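Local atomic coordinates of glycoside Hydrolase Family 43_12 (PDB entry 7JVH), a protein that probably hydrolyses glycosidic bonds in plant cell-wall polysaccharides, as a family 43 (subfamily 12) glycoside hydrolase from the capybara gut metagenome. Residues A[81-86]-A[108-113]; A[175-180]-A[243-248]; A[247-252]-A[267-272]; A[399-404]-A[426-431]. All coordinates share one frame; numbering follows the deposited sequence.

Contact 1 (A[81-86]-A[108-113]); sequences AMFPGV and SQLDPT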
# COMPACT_ATOMS: atom_id res chain seq x y z
N ALA A 81 -5.04 -5.62 4.95
CA ALA A 81 -6.47 -5.92 5.11
C ALA A 81 -7.45 -5.17 4.20
O ALA A 81 -8.67 -5.29 4.35
CB ALA A 81 -6.87 -5.75 6.57
N MSE A 82 -6.92 -4.37 3.27
CA MSE A 82 -7.76 -3.58 2.38
C MSE A 82 -8.30 -4.49 1.29
O MSE A 82 -7.66 -5.47 0.92
CB MSE A 82 -6.95 -2.41 1.79
CG MSE A 82 -6.39 -1.44 2.83
SE MSE A 82 -5.27 -0.08 1.93
CE MSE A 82 -4.35 1.09 3.23
N PHE A 83 -9.51 -4.17 0.80
CA PHE A 83 -10.12 -4.92 -0.29
C PHE A 83 -10.74 -3.98 -1.31
O PHE A 83 -11.47 -3.06 -0.94
CB PHE A 83 -11.18 -5.90 0.22
CG PHE A 83 -11.68 -6.82 -0.84
CD1 PHE A 83 -11.01 -8.02 -1.11
CD2 PHE A 83 -12.77 -6.49 -1.61
CE1 PHE A 83 -11.48 -8.87 -2.10
CE2 PHE A 83 -13.23 -7.33 -2.61
CZ PHE A 83 -12.59 -8.52 -2.85
N PRO A 84 -10.49 -4.16 -2.64
CA PRO A 84 -9.63 -5.23 -3.15
C PRO A 84 -8.17 -5.02 -2.79
O PRO A 84 -7.80 -3.92 -2.40
CB PRO A 84 -9.83 -5.12 -4.65
CG PRO A 84 -10.17 -3.68 -4.86
CD PRO A 84 -11.03 -3.31 -3.71
N GLY A 85 -7.37 -6.08 -2.93
CA GLY A 85 -5.97 -6.06 -2.54
C GLY A 85 -5.05 -6.10 -3.75
O GLY A 85 -5.48 -6.48 -4.83
N VAL A 86 -3.80 -5.69 -3.53
CA VAL A 86 -2.74 -5.66 -4.54
C VAL A 86 -3.14 -4.82 -5.75
O VAL A 86 -3.57 -5.36 -6.77
CB VAL A 86 -2.31 -7.09 -4.97
CG1 VAL A 86 -1.09 -7.06 -5.90
CG2 VAL A 86 -2.05 -7.94 -3.74
N SER A 108 -13.12 -15.02 -3.49
CA SER A 108 -12.47 -16.33 -3.67
C SER A 108 -10.94 -16.27 -3.69
O SER A 108 -10.27 -17.28 -3.54
CB SER A 108 -12.97 -17.00 -4.94
OG SER A 108 -12.67 -16.20 -6.07
N GLN A 109 -10.39 -15.07 -3.90
CA GLN A 109 -8.94 -14.84 -3.87
C GLN A 109 -8.49 -14.29 -2.52
O GLN A 109 -7.36 -14.51 -2.10
CB GLN A 109 -8.54 -13.84 -4.96
CG GLN A 109 -8.78 -14.32 -6.39
CD GLN A 109 -8.70 -13.17 -7.41
OE1 GLN A 109 -9.31 -12.11 -7.22
NE2 GLN A 109 -7.97 -13.40 -8.50
N LEU A 110 -9.39 -13.56 -1.85
CA LEU A 110 -9.08 -12.79 -0.65
C LEU A 110 -10.37 -12.43 0.09
O LEU A 110 -11.24 -11.76 -0.47
CB LEU A 110 -8.32 -11.52 -1.03
CG LEU A 110 -8.05 -10.42 0.00
CD1 LEU A 110 -7.17 -10.89 1.15
CD2 LEU A 110 -7.42 -9.23 -0.68
N ASP A 111 -10.47 -12.88 1.34
CA ASP A 111 -11.66 -12.70 2.17
C ASP A 111 -11.20 -12.23 3.55
O ASP A 111 -11.06 -13.04 4.47
CB ASP A 111 -12.42 -14.03 2.26
CG ASP A 111 -13.63 -13.96 3.17
OD1 ASP A 111 -14.02 -12.86 3.58
OD2 ASP A 111 -14.20 -15.02 3.48
N PRO A 112 -10.96 -10.91 3.72
CA PRO A 112 -10.33 -10.41 4.94
C PRO A 112 -11.30 -10.01 6.07
O PRO A 112 -10.93 -9.21 6.92
CB PRO A 112 -9.57 -9.18 4.42
CG PRO A 112 -10.35 -8.71 3.21
CD PRO A 112 -11.25 -9.84 2.76
N THR A 113 -12.49 -10.62 6.08
CA THR A 113 -13.53 -10.39 7.10
C THR A 113 -12.96 -10.09 8.49
O THR A 113 -13.30 -9.08 9.07
CB THR A 113 -14.46 -11.60 7.18
OG1 THR A 113 -14.86 -11.97 5.86
CG2 THR A 113 -15.70 -11.31 8.00

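Contact 2 (A[175-180]-A[243-248]); sequences SLFFDD and IYKKNG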
# COMPACT_ATOMS: atom_id res chain seq x y z
N SER A 175 8.96 -15.36 -4.51
CA SER A 175 9.31 -14.78 -5.80
C SER A 175 9.82 -15.88 -6.72
O SER A 175 10.70 -16.64 -6.37
CB SER A 175 10.37 -13.68 -5.59
OG SER A 175 10.71 -13.02 -6.77
N LEU A 176 9.23 -15.96 -7.91
CA LEU A 176 9.56 -16.96 -8.91
C LEU A 176 10.62 -16.43 -9.89
O LEU A 176 10.75 -15.22 -10.08
CB LEU A 176 8.32 -17.36 -9.69
CG LEU A 176 7.14 -17.88 -8.89
CD1 LEU A 176 5.86 -17.76 -9.69
CD2 LEU A 176 7.40 -19.32 -8.46
N PHE A 177 11.37 -17.37 -10.47
CA PHE A 177 12.34 -17.08 -11.52
C PHE A 177 12.32 -18.22 -12.53
O PHE A 177 12.33 -19.40 -12.14
CB PHE A 177 13.75 -16.93 -10.94
CG PHE A 177 14.84 -17.04 -11.96
CD1 PHE A 177 15.18 -15.96 -12.76
CD2 PHE A 177 15.51 -18.25 -12.14
CE1 PHE A 177 16.18 -16.08 -13.71
CE2 PHE A 177 16.51 -18.38 -13.10
CZ PHE A 177 16.85 -17.29 -13.88
N PHE A 178 12.29 -17.87 -13.82
CA PHE A 178 12.19 -18.84 -14.91
C PHE A 178 13.47 -18.88 -15.74
O PHE A 178 13.73 -17.97 -16.51
CB PHE A 178 10.98 -18.49 -15.78
CG PHE A 178 9.71 -18.34 -15.01
CD1 PHE A 178 9.07 -19.45 -14.48
CD2 PHE A 178 9.16 -17.07 -14.79
CE1 PHE A 178 7.89 -19.31 -13.75
CE2 PHE A 178 7.98 -16.92 -14.06
CZ PHE A 178 7.34 -18.04 -13.54
N ASP A 179 14.26 -19.94 -15.55
CA ASP A 179 15.56 -20.11 -16.20
C ASP A 179 15.42 -20.43 -17.70
O ASP A 179 14.32 -20.45 -18.23
CB ASP A 179 16.36 -21.21 -15.50
CG ASP A 179 17.85 -20.96 -15.51
OD1 ASP A 179 18.35 -20.30 -16.45
OD2 ASP A 179 18.52 -21.40 -14.55
N ASP A 180 16.55 -20.63 -18.38
CA ASP A 180 16.61 -20.80 -19.85
C ASP A 180 16.60 -22.27 -20.31
O ASP A 180 16.73 -22.52 -21.50
CB ASP A 180 17.82 -20.04 -20.47
CG ASP A 180 19.10 -20.23 -19.68
OD1 ASP A 180 19.35 -21.35 -19.18
OD2 ASP A 180 19.84 -19.22 -19.52
N ILE A 243 15.54 -13.20 -7.92
CA ILE A 243 16.57 -13.73 -8.81
C ILE A 243 16.46 -13.06 -10.16
O ILE A 243 15.37 -12.88 -10.69
CB ILE A 243 16.44 -15.26 -9.01
CG1 ILE A 243 16.49 -16.02 -7.68
CG2 ILE A 243 17.55 -15.77 -9.93
CD1 ILE A 243 17.85 -16.06 -7.02
N TYR A 244 17.62 -12.66 -10.70
CA TYR A 244 17.77 -12.20 -12.07
C TYR A 244 18.96 -12.93 -12.66
O TYR A 244 19.87 -13.32 -11.93
CB TYR A 244 17.99 -10.68 -12.14
CG TYR A 244 17.05 -9.86 -11.28
CD1 TYR A 244 15.76 -9.54 -11.71
CD2 TYR A 244 17.46 -9.39 -10.04
CE1 TYR A 244 14.92 -8.79 -10.93
CE2 TYR A 244 16.61 -8.64 -9.24
CZ TYR A 244 15.35 -8.34 -9.69
OH TYR A 244 14.53 -7.59 -8.87
N LYS A 245 18.95 -13.14 -13.97
CA LYS A 245 20.08 -13.75 -14.66
C LYS A 245 20.54 -12.82 -15.74
O LYS A 245 19.73 -12.36 -16.53
CB LYS A 245 19.68 -15.09 -15.26
CG LYS A 245 20.86 -15.98 -15.61
CD LYS A 245 20.36 -17.28 -16.23
CE LYS A 245 21.49 -18.19 -16.60
NZ LYS A 245 20.96 -19.48 -17.11
N LYS A 246 21.85 -12.53 -15.76
CA LYS A 246 22.45 -11.60 -16.72
C LYS A 246 23.88 -12.02 -17.09
O LYS A 246 24.72 -12.20 -16.22
CB LYS A 246 22.44 -10.19 -16.12
CG LYS A 246 22.55 -9.06 -17.13
CD LYS A 246 22.33 -7.73 -16.45
CE LYS A 246 22.80 -6.55 -17.28
NZ LYS A 246 24.29 -6.50 -17.33
N ASN A 247 24.13 -12.16 -18.39
CA ASN A 247 25.42 -12.64 -18.93
C ASN A 247 25.84 -13.97 -18.33
O ASN A 247 27.00 -14.16 -17.97
CB ASN A 247 26.54 -11.61 -18.73
CG ASN A 247 26.15 -10.22 -19.20
OD1 ASN A 247 26.47 -9.22 -18.55
ND2 ASN A 247 25.46 -10.16 -20.33
N GLY A 248 24.88 -14.89 -18.19
CA GLY A 248 25.13 -16.22 -17.67
C GLY A 248 25.27 -16.35 -16.16
O GLY A 248 25.36 -17.47 -15.66

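Contact 3 (A[247-252]-A[267-272]); sequences NGTYYL and IFKADN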
# COMPACT_ATOMS: atom_id res chain seq x y z
N ASN A 247 24.13 -12.16 -18.39
CA ASN A 247 25.42 -12.64 -18.93
C ASN A 247 25.84 -13.97 -18.33
O ASN A 247 27.00 -14.16 -17.97
CB ASN A 247 26.54 -11.61 -18.73
CG ASN A 247 26.15 -10.22 -19.20
OD1 ASN A 247 26.47 -9.22 -18.55
ND2 ASN A 247 25.46 -10.16 -20.33
N GLY A 248 24.88 -14.89 -18.19
CA GLY A 248 25.13 -16.22 -17.67
C GLY A 248 25.27 -16.35 -16.16
O GLY A 248 25.36 -17.47 -15.66
N THR A 249 25.26 -15.22 -15.44
CA THR A 249 25.41 -15.19 -13.99
C THR A 249 24.06 -14.99 -13.31
O THR A 249 23.22 -14.25 -13.81
CB THR A 249 26.36 -14.04 -13.58
OG1 THR A 249 27.64 -14.23 -14.17
CG2 THR A 249 26.52 -13.94 -12.08
N TYR A 250 23.86 -15.66 -12.16
CA TYR A 250 22.65 -15.52 -11.34
C TYR A 250 22.87 -14.45 -10.29
O TYR A 250 23.96 -14.32 -9.73
CB TYR A 250 22.26 -16.85 -10.68
CG TYR A 250 21.88 -17.92 -11.69
CD1 TYR A 250 20.58 -18.05 -12.12
CD2 TYR A 250 22.85 -18.75 -12.25
CE1 TYR A 250 20.23 -19.00 -13.07
CE2 TYR A 250 22.52 -19.68 -13.22
CZ TYR A 250 21.20 -19.81 -13.61
OH TYR A 250 20.85 -20.75 -14.55
N TYR A 251 21.81 -13.68 -10.02
CA TYR A 251 21.84 -12.57 -9.07
C TYR A 251 20.69 -12.71 -8.11
O TYR A 251 19.57 -12.94 -8.53
CB TYR A 251 21.75 -11.25 -9.83
CG TYR A 251 23.02 -10.92 -10.58
CD1 TYR A 251 24.03 -10.20 -9.98
CD2 TYR A 251 23.21 -11.36 -11.90
CE1 TYR A 251 25.21 -9.90 -10.65
CE2 TYR A 251 24.38 -11.08 -12.57
CZ TYR A 251 25.38 -10.34 -11.94
OH TYR A 251 26.55 -10.05 -12.60
N LEU A 252 21.00 -12.58 -6.82
CA LEU A 252 20.00 -12.57 -5.76
C LEU A 252 20.06 -11.20 -5.11
O LEU A 252 21.09 -10.81 -4.57
CB LEU A 252 20.28 -13.67 -4.71
CG LEU A 252 19.47 -13.61 -3.41
CD1 LEU A 252 18.01 -13.89 -3.67
CD2 LEU A 252 20.04 -14.59 -2.40
N ILE A 267 23.03 -7.26 -2.52
CA ILE A 267 23.12 -7.99 -3.77
C ILE A 267 24.19 -9.09 -3.70
O ILE A 267 25.31 -8.85 -3.20
CB ILE A 267 23.43 -7.04 -4.96
CG1 ILE A 267 23.31 -7.78 -6.30
CG2 ILE A 267 24.83 -6.43 -4.82
CD1 ILE A 267 21.88 -8.03 -6.75
N PHE A 268 23.83 -10.27 -4.21
CA PHE A 268 24.65 -11.47 -4.23
C PHE A 268 24.70 -11.97 -5.67
O PHE A 268 23.76 -11.73 -6.43
CB PHE A 268 23.97 -12.58 -3.42
CG PHE A 268 23.83 -12.29 -1.95
CD1 PHE A 268 22.72 -11.60 -1.46
CD2 PHE A 268 24.80 -12.72 -1.05
CE1 PHE A 268 22.60 -11.35 -0.11
CE2 PHE A 268 24.67 -12.45 0.30
CZ PHE A 268 23.56 -11.78 0.77
N LYS A 269 25.76 -12.69 -6.03
CA LYS A 269 25.82 -13.39 -7.31
C LYS A 269 26.34 -14.84 -7.20
O LYS A 269 27.02 -15.19 -6.24
CB LYS A 269 26.64 -12.59 -8.33
CG LYS A 269 28.15 -12.72 -8.21
CD LYS A 269 28.87 -11.81 -9.21
CE LYS A 269 30.38 -11.90 -9.05
NZ LYS A 269 30.98 -13.00 -9.87
N ALA A 270 25.99 -15.67 -8.19
CA ALA A 270 26.41 -17.06 -8.26
C ALA A 270 26.51 -17.54 -9.70
O ALA A 270 25.87 -16.98 -10.59
CB ALA A 270 25.46 -17.96 -7.50
N ASP A 271 27.32 -18.60 -9.91
CA ASP A 271 27.51 -19.21 -11.22
C ASP A 271 26.47 -20.27 -11.55
O ASP A 271 26.45 -20.80 -12.67
CB ASP A 271 28.91 -19.81 -11.32
CG ASP A 271 30.01 -18.77 -11.22
OD1 ASP A 271 29.86 -17.63 -11.72
OD2 ASP A 271 31.06 -19.09 -10.63
N ASN A 272 25.61 -20.58 -10.57
CA ASN A 272 24.60 -21.63 -10.65
C ASN A 272 23.38 -21.27 -9.80
O ASN A 272 23.51 -20.60 -8.76
CB ASN A 272 25.24 -22.96 -10.23
CG ASN A 272 24.24 -24.03 -9.80
OD1 ASN A 272 23.85 -24.08 -8.64
ND2 ASN A 272 23.89 -24.92 -10.72

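Contact 4 (A[399-404]-A[426-431]); sequences AMRGPK and TEVQPI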
# COMPACT_ATOMS: atom_id res chain seq x y z
N ALA A 399 -12.18 -0.71 0.62
CA ALA A 399 -12.95 -0.96 1.83
C ALA A 399 -12.05 -1.76 2.76
O ALA A 399 -11.08 -2.38 2.32
CB ALA A 399 -14.20 -1.73 1.50
N MSE A 400 -12.34 -1.73 4.06
CA MSE A 400 -11.62 -2.51 5.06
C MSE A 400 -12.33 -3.84 5.27
O MSE A 400 -13.52 -3.87 5.56
CB MSE A 400 -11.54 -1.74 6.38
CG MSE A 400 -10.66 -0.50 6.33
SE MSE A 400 -8.79 -0.95 5.96
CE MSE A 400 -8.37 -2.45 7.17
N ARG A 401 -11.59 -4.94 5.08
CA ARG A 401 -12.02 -6.27 5.49
C ARG A 401 -13.24 -6.86 4.76
O ARG A 401 -13.91 -7.75 5.28
CB ARG A 401 -12.25 -6.31 7.02
CG ARG A 401 -11.05 -5.87 7.84
CD ARG A 401 -11.25 -6.11 9.32
NE ARG A 401 -9.98 -6.06 10.03
CZ ARG A 401 -9.50 -4.98 10.66
NH1 ARG A 401 -10.15 -3.83 10.67
NH2 ARG A 401 -8.33 -5.08 11.30
N GLY A 402 -13.50 -6.38 3.54
CA GLY A 402 -14.61 -6.88 2.75
C GLY A 402 -14.88 -6.04 1.50
O GLY A 402 -14.32 -4.96 1.35
N PRO A 403 -15.75 -6.52 0.58
CA PRO A 403 -16.06 -5.77 -0.64
C PRO A 403 -17.05 -4.64 -0.41
O PRO A 403 -17.97 -4.78 0.41
CB PRO A 403 -16.66 -6.84 -1.56
CG PRO A 403 -17.20 -7.89 -0.63
CD PRO A 403 -16.46 -7.80 0.68
N LYS A 404 -16.86 -3.53 -1.13
CA LYS A 404 -17.75 -2.37 -1.12
C LYS A 404 -19.13 -2.70 -1.69
O LYS A 404 -20.12 -2.05 -1.35
CB LYS A 404 -17.13 -1.21 -1.91
CG LYS A 404 -17.01 -1.46 -3.39
CD LYS A 404 -16.13 -0.43 -4.08
CE LYS A 404 -16.06 -0.66 -5.57
NZ LYS A 404 -14.94 -1.58 -5.82
N THR A 426 -14.82 0.15 15.48
CA THR A 426 -13.75 -0.36 16.34
C THR A 426 -13.54 -1.88 16.23
O THR A 426 -12.68 -2.42 16.90
CB THR A 426 -14.06 0.01 17.80
OG1 THR A 426 -15.30 -0.60 18.20
CG2 THR A 426 -14.12 1.51 17.97
N GLU A 427 -14.33 -2.53 15.37
CA GLU A 427 -14.39 -3.97 15.27
C GLU A 427 -13.51 -4.51 14.18
O GLU A 427 -13.37 -3.89 13.13
CB GLU A 427 -15.82 -4.42 15.02
CG GLU A 427 -16.74 -4.20 16.20
CD GLU A 427 -18.14 -4.69 15.95
OE1 GLU A 427 -18.32 -5.86 15.57
OE2 GLU A 427 -19.07 -3.89 16.14
N VAL A 428 -12.93 -5.71 14.42
CA VAL A 428 -12.18 -6.44 13.42
C VAL A 428 -13.21 -7.21 12.58
O VAL A 428 -13.37 -8.42 12.69
CB VAL A 428 -11.14 -7.36 14.08
CG1 VAL A 428 -10.35 -8.16 13.04
CG2 VAL A 428 -10.23 -6.54 15.00
N GLN A 429 -13.90 -6.47 11.72
CA GLN A 429 -15.03 -6.94 10.93
C GLN A 429 -15.09 -6.04 9.71
O GLN A 429 -14.48 -4.98 9.70
CB GLN A 429 -16.34 -6.77 11.74
CG GLN A 429 -16.49 -7.68 12.95
CD GLN A 429 -16.67 -9.12 12.55
OE1 GLN A 429 -17.62 -9.42 11.83
NE2 GLN A 429 -15.79 -10.03 13.04
N PRO A 430 -15.82 -6.42 8.64
CA PRO A 430 -16.06 -5.50 7.53
C PRO A 430 -16.95 -4.33 7.98
O PRO A 430 -17.93 -4.58 8.67
CB PRO A 430 -16.78 -6.37 6.48
CG PRO A 430 -17.30 -7.54 7.23
CD PRO A 430 -16.42 -7.75 8.44
N ILE A 431 -16.57 -3.10 7.63
CA ILE A 431 -17.35 -1.90 7.94
C ILE A 431 -17.77 -1.17 6.66
O ILE A 431 -17.08 -1.24 5.65
CB ILE A 431 -16.61 -0.93 8.89
CG1 ILE A 431 -15.26 -0.50 8.33
CG2 ILE A 431 -16.40 -1.58 10.24
CD1 ILE A 431 -14.53 0.51 9.19
O HOH W 1 -12.73 -2.71 9.62

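Contact 1 (A[81-86]-A[108-113])
Phe83 and Leu110 meet at the centre of this buried contact, with Pro112 beside them, and the packing is apolar. The two longer side chains slide past one another in opposite directions. Phe83 has CG anti to its own nitrogen (chi1 -172°), which carries the ring across to the 108-113 loop, where CD1 lies 3.8 Å from Leu110 CD2. Leu110 CG comes in at the edge of that ring, in its plane. Further along, Pro112 CG rests 4.2 Å from Phe83 CB, so the proline packs near the root of the phenylalanine.

Backbone atoms make up a second group of contacts, van der Waals in kind. Leu110 O approaches the ring obliquely, 3.3 Å from Phe83 CE1, while Ala81 O sits 4.0 Å from Pro112 CG. The methyl CD2 of Leu110 also reaches the backbone, lying 3.9 Å from Gly85 N. Gly85, with no side chain, lets that methyl lie against the backbone just after the cis-linked Pro84.

The hydrogen bonds of these residues lead elsewhere. Within the loop, Thr113 OG1 donates to Asp111 OD1 over 2.6 Å, on the syn side but tilted out of the carboxylate plane. The backbone of Ala81 and Phe83 pairs with Arg401 and Ala399, and that of Gly85 with Leu104. With its peptide groups bonded to other strands and loops, 81-86 is held against 108-113 mainly by the fit of apolar groups and, probably, by exclusion of water.

Contact 2 (A[175-180]-A[243-248])
Strands 175-178 and 243-246 run in nearly the same direction, 24° apart with axes 7.3 Å from each other, and come closest at Phe177 and Ile243. That spacing is too wide for backbone pairing, and side chains fill it. Ile243 CG2 lies over one face of the Phe177 ring, 3.7 Å from its centroid in a CH-pi contact, and the two side chains cross at about a right angle. Lys245 CB approaches the far end of the same ring obliquely, 3.8 Å from Phe177 CZ.

From there the lysine runs out fully extended, CG anti to the backbone nitrogen (chi1 -162°), and its ammonium ends between two carboxylates. Lys245 NZ bonds Asp179 OD1 at 2.8 Å on the syn lone pair and Asp180 OD2 at 2.7 Å, this second one from outside the carboxylate plane. Asp179 OD1 also accepts the backbone N of Asp180 on its anti side, which fixes the carboxylate's rotation. The hydroxyl of Tyr250 bonds both Lys245 NZ and the other oxygen of Asp179. Were Lys245 replaced by an alanine, the two aspartates would probably be left facing each other without their shared positive charge.

Each strand is the first of a four-stranded antiparallel sheet, and such side-chain packing between the innermost strands of successive blades is characteristic of the five-bladed beta-propeller of family 43.

Contact 3 (A[247-252]-A[267-272])
Tyr250 pairs with Ala270 and Leu252 with Phe268 through two reciprocal sets of backbone hydrogen bonds. Tyr250 N to Ala270 O and Ala270 N to Tyr250 O are both 2.9 Å; Leu252 N to Phe268 O is 2.9 Å, and Phe268 N to Leu252 O 2.8 Å. Between them lies the non-hydrogen-bonded pair Tyr251 and Lys269, where a CA-H...O contact brings Lys269 CA within 3.2 Å of Tyr250 O.

Packing continues on both faces of this hairpin. On the face of Leu252 and Phe268 the two side chains lie side by side, their CB atoms 4.1 Å apart, and Leu252 O sits at the edge of the Phe268 ring. Tyr250, on the same face, has CG anti to the carbonyl carbon (chi1 -64°) and brings its ring edge to Ala270 O, with CD2 3.6 Å from Asn272 C. The ring ends in a hydroxyl bonded to Asp179 of the preceding blade and to Lys245 of its own. A leucine here would probably leave those two charges without their common hydroxyl partner and open a gap beside the Asn272 backbone. On the other face Tyr251 and Lys269 point the same way, with Tyr251 CE1 3.8 Å from Lys269 CB.

The chemistry thus has two layers: hydrogen bonds between peptide groups set the antiparallel register of strands 249-252 and 267-270, while aromatic and aliphatic groups pack on the two faces, the Lys269 side less completely buried.

Contact 4 (A[399-404]-A[426-431])
This contact packs the end of strand 399-400 and the loop after it on the 426-431 loop, in the C-terminal concanavalin A-like part of the chain, and is built round Arg401 and Pro430, whose CA atoms are 4.6 Å apart. Backbone meets proline ring: Arg401 O rests 3.4 Å from Pro430 CB, and Gly402 next door, without a side chain, lies close to the same ring. Arg401 starts with CG anti to the carbonyl carbon (chi1 -56°) and stays extended to NE, which runs it along 428-429. Its CD passes 3.4 Å from Gln429 O, and its NE lies 3.7 Å from Val428 CG1.

The guanidinium is sandwiched, with Met400 CE (a selenomethionine) over one face and Val428 CA over the opposite one, each offset toward the rim. Val428 is the centre of an inverse gamma turn. At the guanidinium's edge, in its plane, a water accepts from Arg401 NH1 at 3.0 Å and donates to Gln429 O at 2.9 Å, a water-mediated polar link between the two segments. The charge is met elsewhere: NH2 forms a salt bridge with Glu467, and NE bonds Cys115 O. A looser apolar patch joins Met400 CB to Ile431 CG1.

Strand 399-400 pairs with strand 82-83, while the 426-431 loop leads into strand 433-437; Met400 and Ile431 both lean on Tyr464 of strand 458-464, so the contact joins the 82-83/399-400 pair to the sheet that holds 433-437 and 458-464.

The four contacts fall into two groups. Contacts 1 and 4, with centres 10 Å apart, meet in the short two-stranded sheet where Phe83 N lies 2.8 Å from Ala399 O and Ala81 O 3.0 Å from Arg401 N, tying the family 43 part of the chain to the concanavalin A-like part. Contacts 2 and 3, centres 8 Å apart, share Asn247 and Gly248, the turn between strands 239-246 and 249-255. The groups stand well apart: contacts 1 and 2 by 30 Å, contacts 3 and 4 by 44 Å, centre to centre. In family 43 the active site lies at the middle of the propeller; the geometry of these contacts assigns none of them to it.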